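Long-range contacts in agmatinase (Deinococcus radiodurans, PDB 1WOG), which probably hydrolyses agmatine to putrescine and urea, as a binuclear manganese enzyme of the arginase family: residues A[144-149]-A[179-184]; A[228-233]-A[273-278]. All coordinates share one frame; numbering follows the deposited sequence.

Contact 1: A[144-149]-A[179-184]. With MN (manganese (II) ion), chain H; MN (manganese (II) ion), chain G; 16D (hexane-1,6-diamine), chain I.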
loop_
_atom_site.group_PDB
_atom_site.type_symbol
_atom_site.label_atom_id
_atom_site.label_comp_id
_atom_site.label_asym_id
_atom_site.label_seq_id
_atom_site.Cartn_x
_atom_site.Cartn_y
_atom_site.Cartn_z
ATOM N N ALA A 144 -7.096 10.747 23.128
ATOM C CA ALA A 144 -6.927 12.106 22.659
ATOM C C ALA A 144 -8.294 12.763 22.822
ATOM O O ALA A 144 -8.403 13.981 22.822
ATOM C CB ALA A 144 -6.519 12.117 21.186
ATOM N N HIS A 145 -9.334 11.941 22.957
ATOM C CA HIS A 145 -10.709 12.441 23.083
ATOM C C HIS A 145 -11.360 12.079 24.422
ATOM O O HIS A 145 -10.956 11.122 25.078
ATOM C CB HIS A 145 -11.564 11.896 21.928
ATOM C CG HIS A 145 -10.871 11.921 20.596
ATOM N ND1 HIS A 145 -10.145 10.852 20.114
ATOM C CD2 HIS A 145 -10.784 12.888 19.652
ATOM C CE1 HIS A 145 -9.642 11.159 18.931
ATOM N NE2 HIS A 145 -10.016 12.389 18.628
ATOM N N LEU A 146 -12.383 12.837 24.822
ATOM C CA LEU A 146 -13.051 12.592 26.098
ATOM C C LEU A 146 -14.068 11.450 26.059
ATOM O O LEU A 146 -14.153 10.664 26.997
ATOM C CB LEU A 146 -13.729 13.882 26.592
ATOM C CG LEU A 146 -14.312 13.846 28.011
ATOM C CD1 LEU A 146 -13.195 13.621 29.024
ATOM C CD2 LEU A 146 -15.032 15.159 28.300
ATOM N N ASP A 147 -14.832 11.360 24.972
ATOM C CA ASP A 147 -15.842 10.312 24.818
ATOM C C ASP A 147 -16.886 10.307 25.935
ATOM O O ASP A 147 -17.271 9.246 26.446
ATOM C CB ASP A 147 -15.176 8.932 24.727
ATOM C CG ASP A 147 -14.321 8.777 23.478
ATOM O OD1 ASP A 147 -14.453 9.611 22.561
ATOM O OD2 ASP A 147 -13.527 7.819 23.407
ATOM N N PHE A 148 -17.354 11.495 26.303
ATOM C CA PHE A 148 -18.366 11.630 27.347
ATOM C C PHE A 148 -19.570 12.403 26.799
ATOM O O PHE A 148 -20.292 13.073 27.543
ATOM C CB PHE A 148 -17.786 12.364 28.561
ATOM C CG PHE A 148 -18.534 12.095 29.837
ATOM C CD1 PHE A 148 -18.569 10.814 30.373
ATOM C CD2 PHE A 148 -19.228 13.112 30.487
ATOM C CE1 PHE A 148 -19.290 10.544 31.539
ATOM C CE2 PHE A 148 -19.950 12.851 31.649
ATOM C CZ PHE A 148 -19.982 11.566 32.173
ATOM N N THR A 149 -19.779 12.295 25.491
ATOM C CA THR A 149 -20.883 12.980 24.821
ATOM C C THR A 149 -22.209 12.237 24.977
ATOM O O THR A 149 -22.249 11.008 24.994
ATOM C CB THR A 149 -20.567 13.153 23.318
ATOM O OG1 THR A 149 -19.523 14.122 23.170
ATOM C CG2 THR A 149 -21.802 13.611 22.541
ATOM N N VAL A 179 -6.462 10.851 30.341
ATOM C CA VAL A 179 -5.167 11.469 30.073
ATOM C C VAL A 179 -4.801 11.455 28.597
ATOM O O VAL A 179 -4.936 10.428 27.938
ATOM C CB VAL A 179 -4.037 10.742 30.856
ATOM C CG1 VAL A 179 -2.730 11.512 30.730
ATOM C CG2 VAL A 179 -4.427 10.591 32.314
ATOM N N GLY A 180 -4.337 12.598 28.091
ATOM C CA GLY A 180 -3.926 12.701 26.698
ATOM C C GLY A 180 -4.757 13.612 25.808
ATOM O O GLY A 180 -4.426 13.795 24.636
ATOM N N LEU A 181 -5.815 14.205 26.357
ATOM C CA LEU A 181 -6.696 15.071 25.570
ATOM C C LEU A 181 -5.984 16.195 24.830
ATOM O O LEU A 181 -5.111 16.873 25.380
ATOM C CB LEU A 181 -7.801 15.667 26.454
ATOM C CG LEU A 181 -8.757 14.691 27.146
ATOM C CD1 LEU A 181 -9.932 15.468 27.722
ATOM C CD2 LEU A 181 -9.264 13.654 26.153
ATOM N N ARG A 182 -6.375 16.386 23.572
ATOM C CA ARG A 182 -5.805 17.419 22.709
ATOM C C ARG A 182 -6.675 17.549 21.459
ATOM O O ARG A 182 -7.459 16.652 21.144
ATOM C CB ARG A 182 -4.371 17.044 22.305
ATOM C CG ARG A 182 -4.251 15.710 21.574
ATOM C CD ARG A 182 -2.789 15.259 21.491
ATOM N NE ARG A 182 -2.610 14.078 20.645
ATOM C CZ ARG A 182 -2.737 12.816 21.049
ATOM N NH1 ARG A 182 -3.048 12.536 22.304
ATOM N NH2 ARG A 182 -2.545 11.829 20.183
ATOM N N GLY A 183 -6.541 18.661 20.747
ATOM C CA GLY A 183 -7.332 18.845 19.543
ATOM C C GLY A 183 -8.048 20.180 19.553
ATOM O O GLY A 183 -8.257 20.768 20.610
ATOM N N LEU A 184 -8.435 20.656 18.376
ATOM C CA LEU A 184 -9.112 21.944 18.277
ATOM C C LEU A 184 -10.550 21.935 18.772
ATOM O O LEU A 184 -11.070 22.977 19.165
ATOM C CB LEU A 184 -9.117 22.430 16.826
ATOM C CG LEU A 184 -7.781 22.584 16.101
ATOM C CD1 LEU A 184 -8.057 23.075 14.694
ATOM C CD2 LEU A 184 -6.873 23.554 16.845
HETATM MN MN MN H . -9.788 8.751 20.761
HETATM MN MN MN G . -11.802 7.080 22.588
HETATM N N1 16D I . -15.482 12.813 22.726
HETATM C C1 16D I . -15.957 13.074 21.325
HETATM C C2 16D I . -15.014 12.412 20.294
HETATM C C3 16D I . -14.630 11.020 20.689
HETATM C C4 16D I . -14.265 10.142 19.560
HETATM C C5 16D I . -13.939 8.838 20.122
HETATM C C6 16D I . -12.873 8.107 19.848
HETATM N N2 16D I . -12.229 8.346 18.715
#
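The metal-binding loop that follows strand 137-142 packs here on the end of the neighbouring parallel strand 173-181, at the edge of the binuclear manganese site. Ala-144 carries the largest share on its side of the junction: its O accepts the backbone N of Arg-182 at 3.2 Å, with an N-H...O angle of 161°, and also meets the CA of Leu-181 in a CA-H...O contact. Its CB lies over one face of the Arg-182 guanidinium, 3.7 Å from NH1 and offset toward the rim. A chi1 of 58° sets CG of the arginine between backbone N and carbonyl carbon, and the chain runs extended to NE, bringing NH1 to Gly-180 O (3.0 Å). NH1 is shared with Gly-232 O, and NH2 bonds Glu-245 O. Shortened to an alanine, this residue would probably leave the O atoms of Gly-180, Gly-232 and Glu-245 without this donor and the Ala-144 methyl without its flat cover. Further along, the obliquely crossed leucines Leu-146 and Leu-181 meet through their CD1 atoms at 4.0 Å. His-145 ND1 binds one manganese at 2.2 Å and Asp-147 OD2 the other at 2.0 Å. Hydrogen bonding and apolar contact thus hold the start of the loop, probably helping to place His-145, with Asp-147 two residues on.

Contact 2: A[228-233]-A[273-278]. With MN (manganese (II) ion), chain H; MN (manganese (II) ion), chain G; 16D (hexane-1,6-diamine), chain I.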
loop_
_atom_site.group_PDB
_atom_site.type_symbol
_atom_site.label_atom_id
_atom_site.label_comp_id
_atom_site.label_asym_id
_atom_site.label_seq_id
_atom_site.Cartn_x
_atom_site.Cartn_y
_atom_site.Cartn_z
ATOM N N VAL A 228 -7.651 1.866 27.090
ATOM C CA VAL A 228 -6.619 2.445 26.242
ATOM C C VAL A 228 -7.069 2.625 24.796
ATOM O O VAL A 228 -7.266 1.652 24.064
ATOM C CB VAL A 228 -5.336 1.573 26.257
ATOM C CG1 VAL A 228 -4.230 2.234 25.423
ATOM C CG2 VAL A 228 -4.871 1.367 27.694
ATOM N N ASP A 229 -7.255 3.881 24.408
ATOM C CA ASP A 229 -7.625 4.235 23.039
ATOM C C ASP A 229 -6.267 4.533 22.408
ATOM O O ASP A 229 -5.572 5.451 22.845
ATOM C CB ASP A 229 -8.490 5.501 23.034
ATOM C CG ASP A 229 -8.876 5.941 21.633
ATOM O OD1 ASP A 229 -8.097 5.698 20.690
ATOM O OD2 ASP A 229 -9.952 6.553 21.480
ATOM N N VAL A 230 -5.879 3.769 21.393
ATOM C CA VAL A 230 -4.573 3.976 20.779
ATOM C C VAL A 230 -4.324 5.386 20.246
ATOM O O VAL A 230 -3.159 5.792 20.113
ATOM C CB VAL A 230 -4.301 2.951 19.631
ATOM C CG1 VAL A 230 -4.582 1.540 20.117
ATOM C CG2 VAL A 230 -5.157 3.269 18.418
ATOM N N ASP A 231 -5.382 6.143 19.940
ATOM C CA ASP A 231 -5.134 7.488 19.428
ATOM C C ASP A 231 -4.650 8.450 20.510
ATOM O O ASP A 231 -4.369 9.623 20.241
ATOM C CB ASP A 231 -6.341 8.066 18.643
ATOM C CG ASP A 231 -7.578 8.309 19.497
ATOM O OD1 ASP A 231 -7.462 8.660 20.686
ATOM O OD2 ASP A 231 -8.688 8.177 18.936
ATOM N N GLY A 232 -4.526 7.941 21.734
ATOM C CA GLY A 232 -4.000 8.759 22.812
ATOM C C GLY A 232 -2.508 8.898 22.527
ATOM O O GLY A 232 -1.866 9.881 22.900
ATOM N N PHE A 233 -1.957 7.902 21.838
ATOM C CA PHE A 233 -0.540 7.912 21.482
ATOM C C PHE A 233 -0.314 8.782 20.262
ATOM O O PHE A 233 -1.200 8.933 19.426
ATOM C CB PHE A 233 -0.042 6.491 21.189
ATOM C CG PHE A 233 0.020 5.618 22.404
ATOM C CD1 PHE A 233 -1.035 4.772 22.727
ATOM C CD2 PHE A 233 1.114 5.688 23.265
ATOM C CE1 PHE A 233 -1.010 4.006 23.894
ATOM C CE2 PHE A 233 1.150 4.928 24.434
ATOM C CZ PHE A 233 0.085 4.086 24.750
ATOM N N VAL A 273 -8.696 -0.250 22.457
ATOM C CA VAL A 273 -9.599 0.100 21.365
ATOM C C VAL A 273 -9.051 1.073 20.324
ATOM O O VAL A 273 -7.991 1.672 20.500
ATOM C CB VAL A 273 -10.903 0.713 21.929
ATOM C CG1 VAL A 273 -11.567 -0.261 22.899
ATOM C CG2 VAL A 273 -10.591 2.026 22.637
ATOM N N GLU A 274 -9.813 1.206 19.241
ATOM C CA GLU A 274 -9.536 2.096 18.112
ATOM C C GLU A 274 -8.318 1.783 17.239
ATOM O O GLU A 274 -7.905 2.603 16.421
ATOM C CB GLU A 274 -9.477 3.558 18.586
ATOM C CG GLU A 274 -10.800 4.113 19.160
ATOM C CD GLU A 274 -11.934 4.240 18.137
ATOM O OE1 GLU A 274 -11.700 4.037 16.927
ATOM O OE2 GLU A 274 -13.075 4.560 18.547
ATOM N N LEU A 275 -7.741 0.597 17.389
ATOM C CA LEU A 275 -6.609 0.235 16.544
ATOM C C LEU A 275 -7.207 -0.094 15.166
ATOM O O LEU A 275 -8.218 -0.793 15.084
ATOM C CB LEU A 275 -5.913 -1.011 17.107
ATOM C CG LEU A 275 -4.453 -1.351 16.785
ATOM C CD1 LEU A 275 -4.342 -2.871 16.670
ATOM C CD2 LEU A 275 -3.974 -0.689 15.515
ATOM N N ALA A 276 -6.600 0.427 14.102
ATOM C CA ALA A 276 -7.044 0.178 12.730
ATOM C C ALA A 276 -5.811 -0.286 11.953
ATOM O O ALA A 276 -5.079 0.524 11.391
ATOM C CB ALA A 276 -7.613 1.463 12.101
ATOM N N PRO A 277 -5.569 -1.604 11.916
ATOM C CA PRO A 277 -4.421 -2.210 11.223
ATOM C C PRO A 277 -4.328 -1.820 9.756
ATOM O O PRO A 277 -3.240 -1.655 9.207
ATOM C CB PRO A 277 -4.667 -3.712 11.376
ATOM C CG PRO A 277 -5.547 -3.815 12.579
ATOM C CD PRO A 277 -6.474 -2.643 12.434
ATOM N N ASN A 278 -5.488 -1.691 9.126
ATOM C CA ASN A 278 -5.570 -1.344 7.716
ATOM C C ASN A 278 -5.010 0.039 7.408
ATOM O O ASN A 278 -4.693 0.337 6.258
ATOM C CB ASN A 278 -7.028 -1.420 7.260
ATOM C CG ASN A 278 -7.946 -0.583 8.128
ATOM O OD1 ASN A 278 -7.886 -0.653 9.354
ATOM N ND2 ASN A 278 -8.803 0.211 7.496
HETATM MN MN MN H . -9.788 8.751 20.761
HETATM MN MN MN G . -11.802 7.080 22.588
HETATM N N1 16D I . -15.482 12.813 22.726
HETATM C C1 16D I . -15.957 13.074 21.325
HETATM C C2 16D I . -15.014 12.412 20.294
HETATM C C3 16D I . -14.630 11.020 20.689
HETATM C C4 16D I . -14.265 10.142 19.560
HETATM C C5 16D I . -13.939 8.838 20.122
HETATM C C6 16D I . -12.873 8.107 19.848
HETATM N N2 16D I . -12.229 8.346 18.715
#
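Two backbone hydrogen bonds define the register of Asp-229 with Val-273, a parallel bridge between the ends of adjacent strands. Val-273 N donates to Val-228 O at 2.9 Å, and Val-230 N to Val-273 O at 3.1 Å; their N-H...O angles of 170° and 171° are nearly straight. Asp-229 and Asp-231, an Asp-x-Asp pair after a strand, help build the binuclear manganese site of the arginase family. Asp-229 OD2 bridges the ions, 2.2 Å from the one Asp-147 binds and 2.3 Å from the one His-145 binds; Asp-231 grips the latter with both OD1 and OD2. The other oxygen of Asp-229, OD1, accepts Asp-231 N at 2.9 Å in an Asx turn, which helps to fix the rotation of the bridging carboxylate. Across the contact, CB and CG of Glu-274 lie against that carboxylate, CB being 3.3 Å from OD1. The glutamate then bends at chi2 (-66°), and its OE2 is held by His-121 N and Asn-159 ND2. Apolar contact is supplied by Val-230, whose CG1 meets Leu-275 CB at 4.2 Å, and by Val-273 CG2, which packs near Asp-229 CB. Around this junction of strands 223-229 and 266-273, Met-289 of helix 284-302 touches Val-228 and Val-230, while Leu-275 rests on Ala-51 and Leu-55 of helix 51-59.

How the contacts relate
From the N terminus, contact 1 comes first: leaving strand 137-142, the chain passes through helix 162-169 and returns on strand 173-181, closing a loop with 29 residues between the segments. Contact 2 opens later, at the C-terminal end of strand 223-229, and closes 39 intervening residues on, at the end of strand 266-273, with helix 251-264 between. The two are in series, neither nested nor crossed. Sheet order 266-273, 223-229, 137-142, 173-181 makes the four strands consecutive neighbours. The contacts, with centres 13 Å apart, also touch directly: Ala-144 N lies 3.2 Å from Asp-231 OD1, a probable hydrogen bond. Segments 144-149 and 228-233, at the ends of adjacent strands, both supply manganese ligands.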